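Local coordinates for protein proteasome accessory factor B/C (PafBC) (Paenarthrobacter aurescens, PDB 6SJ9) that probably regulates transcription in the bacterial DNA damage response, joining winged helix-turn-helix, WYL and ferredoxin-like WCX domains in one chain, at residues E286-A289 with E290-S294; V133-P136 with A137-P141. One frame throughout, in Å; residues are numbered along the deposited sequence.

Contact 1. Residues E286-A289 with E290-S294; sequences EQLA and EELAS
Leu288 and Leu292, one helical turn apart, carry the apolar part of this contact: CG of Leu288 lies 3.8 Å from CD1 of Leu292. In Leu288, CG stands anti to the backbone N (chi1 -174°), which turns the isobutyl group toward the following turn. Its CD1 therefore also reaches the neighbourhood of Glu291, 3.7 Å from OE1. Leucine suits both places, since Leu288 continues onto Ala247 and Leu307, and Leu292 onto Leu249 and Leu259. Cutting Leu288 back to an alanine is likely to open a gap between the helix and strand 245-252 and take from Leu292 the leucine packed one turn before it.

Backbone bonds join successive turns: Glu290 N to Glu286 O (3.1 Å), Glu291 N to Gln287 O, Leu292 N to Leu288 O (2.8 Å) and Ala293 N to Ala289 O. Three residues on from Glu291, the hydroxyl OG of Ser294 gives a bond back to Glu291 O at 2.7 Å, in the carbonyl plane and on a lone pair. Ala289 is small enough for helix 305-323 to approach at Ala310 and Val311.

The acids turn to partners beyond the segments: Glu286 salt-bridges Arg313, Glu290 bonds Gln634, and Glu291 meets both Lys262 and Tyr295. In the ferredoxin-like WCX domain this helix links strands 275-282 and 299-303, its leucines on the four-stranded antiparallel sheet.

Contact 2. Residues V133-P136 with A137-P141; sequences VDLP and AGVQP
Leu135 sets its CG beside its own backbone N and anti to the carbonyl carbon (chi1 -71°), and with the chain extended beyond, CD1 is carried across to the strip of backbone from Val139 to Pro141. Val139 holds CG2 anti to its carbonyl carbon and CG1 anti to its N, an arrangement that turns CG2 to the ring of Pro136.

The resulting contacts differ in shape. CD1 of Leu135 sits 3.7 Å from the carbonyl O of Val139 and 3.8 Å from CD of Pro141, so one methyl touches both that oxygen and the proline ring two residues on. CD2, the other branch, makes a looser approach to CG1 of Val139 at 4.2 Å. Nearer the bend, CG of the Pro136 ring meets CG2 of Val139 at 3.8 Å, the branched side chain passing obliquely by the ring.

What folds the chain back is a type II beta turn from Pro136 to Val139, closed by Val139 N bonding to Pro136 O at 3.1 Å. The bond is bent, with an N-H...O angle of 140°, and the donor is tilted from the carbonyl plane. Gly138 takes the third position with a positive phi of 79°, where a CB would be jammed against the carbonyl O of Ala137; Ala137, at the second position, points its methyl outward.

This turn lies in the long connection between helices 95-118 and 147-159. Pro136 and Val139 rest on Ala116 and Ala112 of the former helix, whereas Leu135 reaches Met630 of helix 627-634, and Pro141 packs against that helix at Gln634 and against helix 285-294.

Contact 2 precedes contact 1 in the chain, and their centres lie about 14 Å apart, yet the two touch directly through Pro141. Its CG packs 4.0 Å from CG of Glu291, which lays the proline ring against helix 285-294. The same CG is modelled 3.0 Å from OG of Ser294, an unusually close approach whose exact length is doubtful. Tyr295, just beyond contact 1, also touches Pro141. Helix 627-634 of the second WCX domain covers both contacts, and its Ser633 bonds the carbonyl O of Ala293. Together they join the connection following helix 95-118 to both WCX domains; neither supplies a ligand to the potassium site.

Contact 1. Residues E286-A289 with E290-S294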
# COMPACT_ATOMS: atom_id res chain seq x y z
N GLU A 286 1.82 -5.17 -20.49
CA GLU A 286 0.58 -4.61 -19.97
C GLU A 286 0.84 -3.91 -18.66
O GLU A 286 0.24 -2.88 -18.37
CB GLU A 286 -0.51 -5.67 -19.80
CG GLU A 286 -1.01 -6.13 -21.14
CD GLU A 286 -1.59 -4.96 -21.90
OE1 GLU A 286 -2.22 -4.08 -21.27
OE2 GLU A 286 -1.40 -4.92 -23.14
N GLN A 287 1.77 -4.44 -17.87
CA GLN A 287 2.07 -3.82 -16.60
C GLN A 287 2.74 -2.46 -16.80
O GLN A 287 2.32 -1.47 -16.17
CB GLN A 287 2.96 -4.72 -15.77
CG GLN A 287 2.95 -4.29 -14.34
CD GLN A 287 3.92 -5.04 -13.51
OE1 GLN A 287 4.39 -6.10 -13.92
NE2 GLN A 287 4.19 -4.53 -12.29
N LEU A 288 3.76 -2.39 -17.69
CA LEU A 288 4.41 -1.11 -17.96
C LEU A 288 3.44 -0.11 -18.60
O LEU A 288 3.48 1.07 -18.28
CB LEU A 288 5.62 -1.29 -18.87
CG LEU A 288 6.45 -0.04 -19.08
CD1 LEU A 288 6.80 0.55 -17.72
CD2 LEU A 288 7.73 -0.32 -19.87
N ALA A 289 2.56 -0.58 -19.49
CA ALA A 289 1.67 0.35 -20.18
C ALA A 289 0.69 1.00 -19.22
O ALA A 289 0.37 2.20 -19.36
CB ALA A 289 0.90 -0.35 -21.31
N GLU A 290 0.17 0.24 -18.26
CA GLU A 290 -0.71 0.84 -17.27
C GLU A 290 0.04 1.91 -16.49
O GLU A 290 -0.48 2.99 -16.27
CB GLU A 290 -1.28 -0.23 -16.33
CG GLU A 290 -2.23 0.40 -15.29
CD GLU A 290 -2.93 -0.64 -14.41
OE1 GLU A 290 -2.82 -1.83 -14.72
OE2 GLU A 290 -3.58 -0.27 -13.40
N GLU A 291 1.29 1.64 -16.11
CA GLU A 291 2.06 2.65 -15.41
C GLU A 291 2.25 3.89 -16.29
O GLU A 291 2.02 5.02 -15.85
CB GLU A 291 3.42 2.09 -14.97
CG GLU A 291 4.27 3.16 -14.29
CD GLU A 291 5.70 2.73 -14.04
OE1 GLU A 291 6.01 1.55 -14.29
OE2 GLU A 291 6.53 3.58 -13.64
N LEU A 292 2.65 3.68 -17.54
CA LEU A 292 2.96 4.83 -18.40
C LEU A 292 1.71 5.62 -18.79
O LEU A 292 1.74 6.84 -18.77
CB LEU A 292 3.71 4.35 -19.64
CG LEU A 292 5.08 3.70 -19.39
CD1 LEU A 292 5.70 3.28 -20.71
CD2 LEU A 292 6.05 4.65 -18.67
N ALA A 293 0.58 4.95 -18.98
CA ALA A 293 -0.67 5.66 -19.25
C ALA A 293 -1.04 6.59 -18.10
O ALA A 293 -1.65 7.65 -18.32
CB ALA A 293 -1.82 4.66 -19.41
N SER A 294 -0.71 6.17 -16.86
CA SER A 294 -0.96 6.99 -15.68
C SER A 294 -0.16 8.29 -15.76
O SER A 294 -0.54 9.30 -15.13
CB SER A 294 -0.68 6.19 -14.39
OG SER A 294 0.64 6.40 -13.93

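Contact 2. Residues V133-P136 with A137-P141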
# COMPACT_ATOMS: atom_id res chain seq x y z
N VAL A 133 0.50 17.84 -12.40
CA VAL A 133 0.47 16.76 -11.42
C VAL A 133 1.78 15.99 -11.42
O VAL A 133 2.44 15.84 -12.46
CB VAL A 133 -0.75 15.88 -11.71
CG1 VAL A 133 -1.93 16.78 -12.02
CG2 VAL A 133 -0.49 15.00 -12.91
N ASP A 134 2.19 15.50 -10.25
CA ASP A 134 3.42 14.71 -10.13
C ASP A 134 3.40 13.93 -8.83
O ASP A 134 3.32 14.54 -7.75
CB ASP A 134 4.64 15.65 -10.20
CG ASP A 134 5.99 14.91 -10.21
OD1 ASP A 134 7.01 15.54 -9.83
OD2 ASP A 134 6.04 13.72 -10.59
N LEU A 135 3.51 12.60 -8.89
CA LEU A 135 3.49 11.82 -7.66
C LEU A 135 4.72 12.16 -6.82
O LEU A 135 5.80 12.42 -7.36
CB LEU A 135 3.46 10.31 -7.95
CG LEU A 135 2.19 9.68 -8.52
CD1 LEU A 135 2.37 8.17 -8.82
CD2 LEU A 135 1.08 9.88 -7.51
N PRO A 136 4.61 12.11 -5.51
CA PRO A 136 5.78 12.36 -4.65
C PRO A 136 6.77 11.20 -4.66
O PRO A 136 6.48 10.08 -5.11
CB PRO A 136 5.16 12.54 -3.26
CG PRO A 136 3.94 11.66 -3.32
CD PRO A 136 3.41 11.77 -4.73
N ALA A 137 7.97 11.51 -4.17
CA ALA A 137 9.04 10.52 -4.01
C ALA A 137 8.55 9.31 -3.23
O ALA A 137 7.86 9.43 -2.21
CB ALA A 137 10.23 11.16 -3.29
N GLY A 138 8.91 8.12 -3.72
CA GLY A 138 8.51 6.91 -3.03
C GLY A 138 7.08 6.48 -3.25
O GLY A 138 6.59 5.63 -2.50
N VAL A 139 6.39 7.07 -4.23
CA VAL A 139 5.05 6.64 -4.65
C VAL A 139 5.05 6.41 -6.16
O VAL A 139 5.43 7.30 -6.93
CB VAL A 139 3.94 7.66 -4.25
CG1 VAL A 139 2.58 7.15 -4.65
CG2 VAL A 139 3.97 7.95 -2.76
N GLN A 140 4.60 5.24 -6.57
CA GLN A 140 4.44 4.88 -7.97
C GLN A 140 2.98 4.54 -8.18
O GLN A 140 2.25 4.29 -7.21
CB GLN A 140 5.35 3.69 -8.31
CG GLN A 140 4.86 2.40 -7.72
CD GLN A 140 5.84 1.26 -7.88
OE1 GLN A 140 6.91 1.42 -8.47
NE2 GLN A 140 5.46 0.09 -7.39
N PRO A 141 2.50 4.51 -9.43
CA PRO A 141 1.12 4.07 -9.67
C PRO A 141 0.92 2.66 -9.15
O PRO A 141 1.81 1.82 -9.17
CB PRO A 141 0.99 4.14 -11.19
CG PRO A 141 2.02 5.14 -11.59
CD PRO A 141 3.15 4.96 -10.67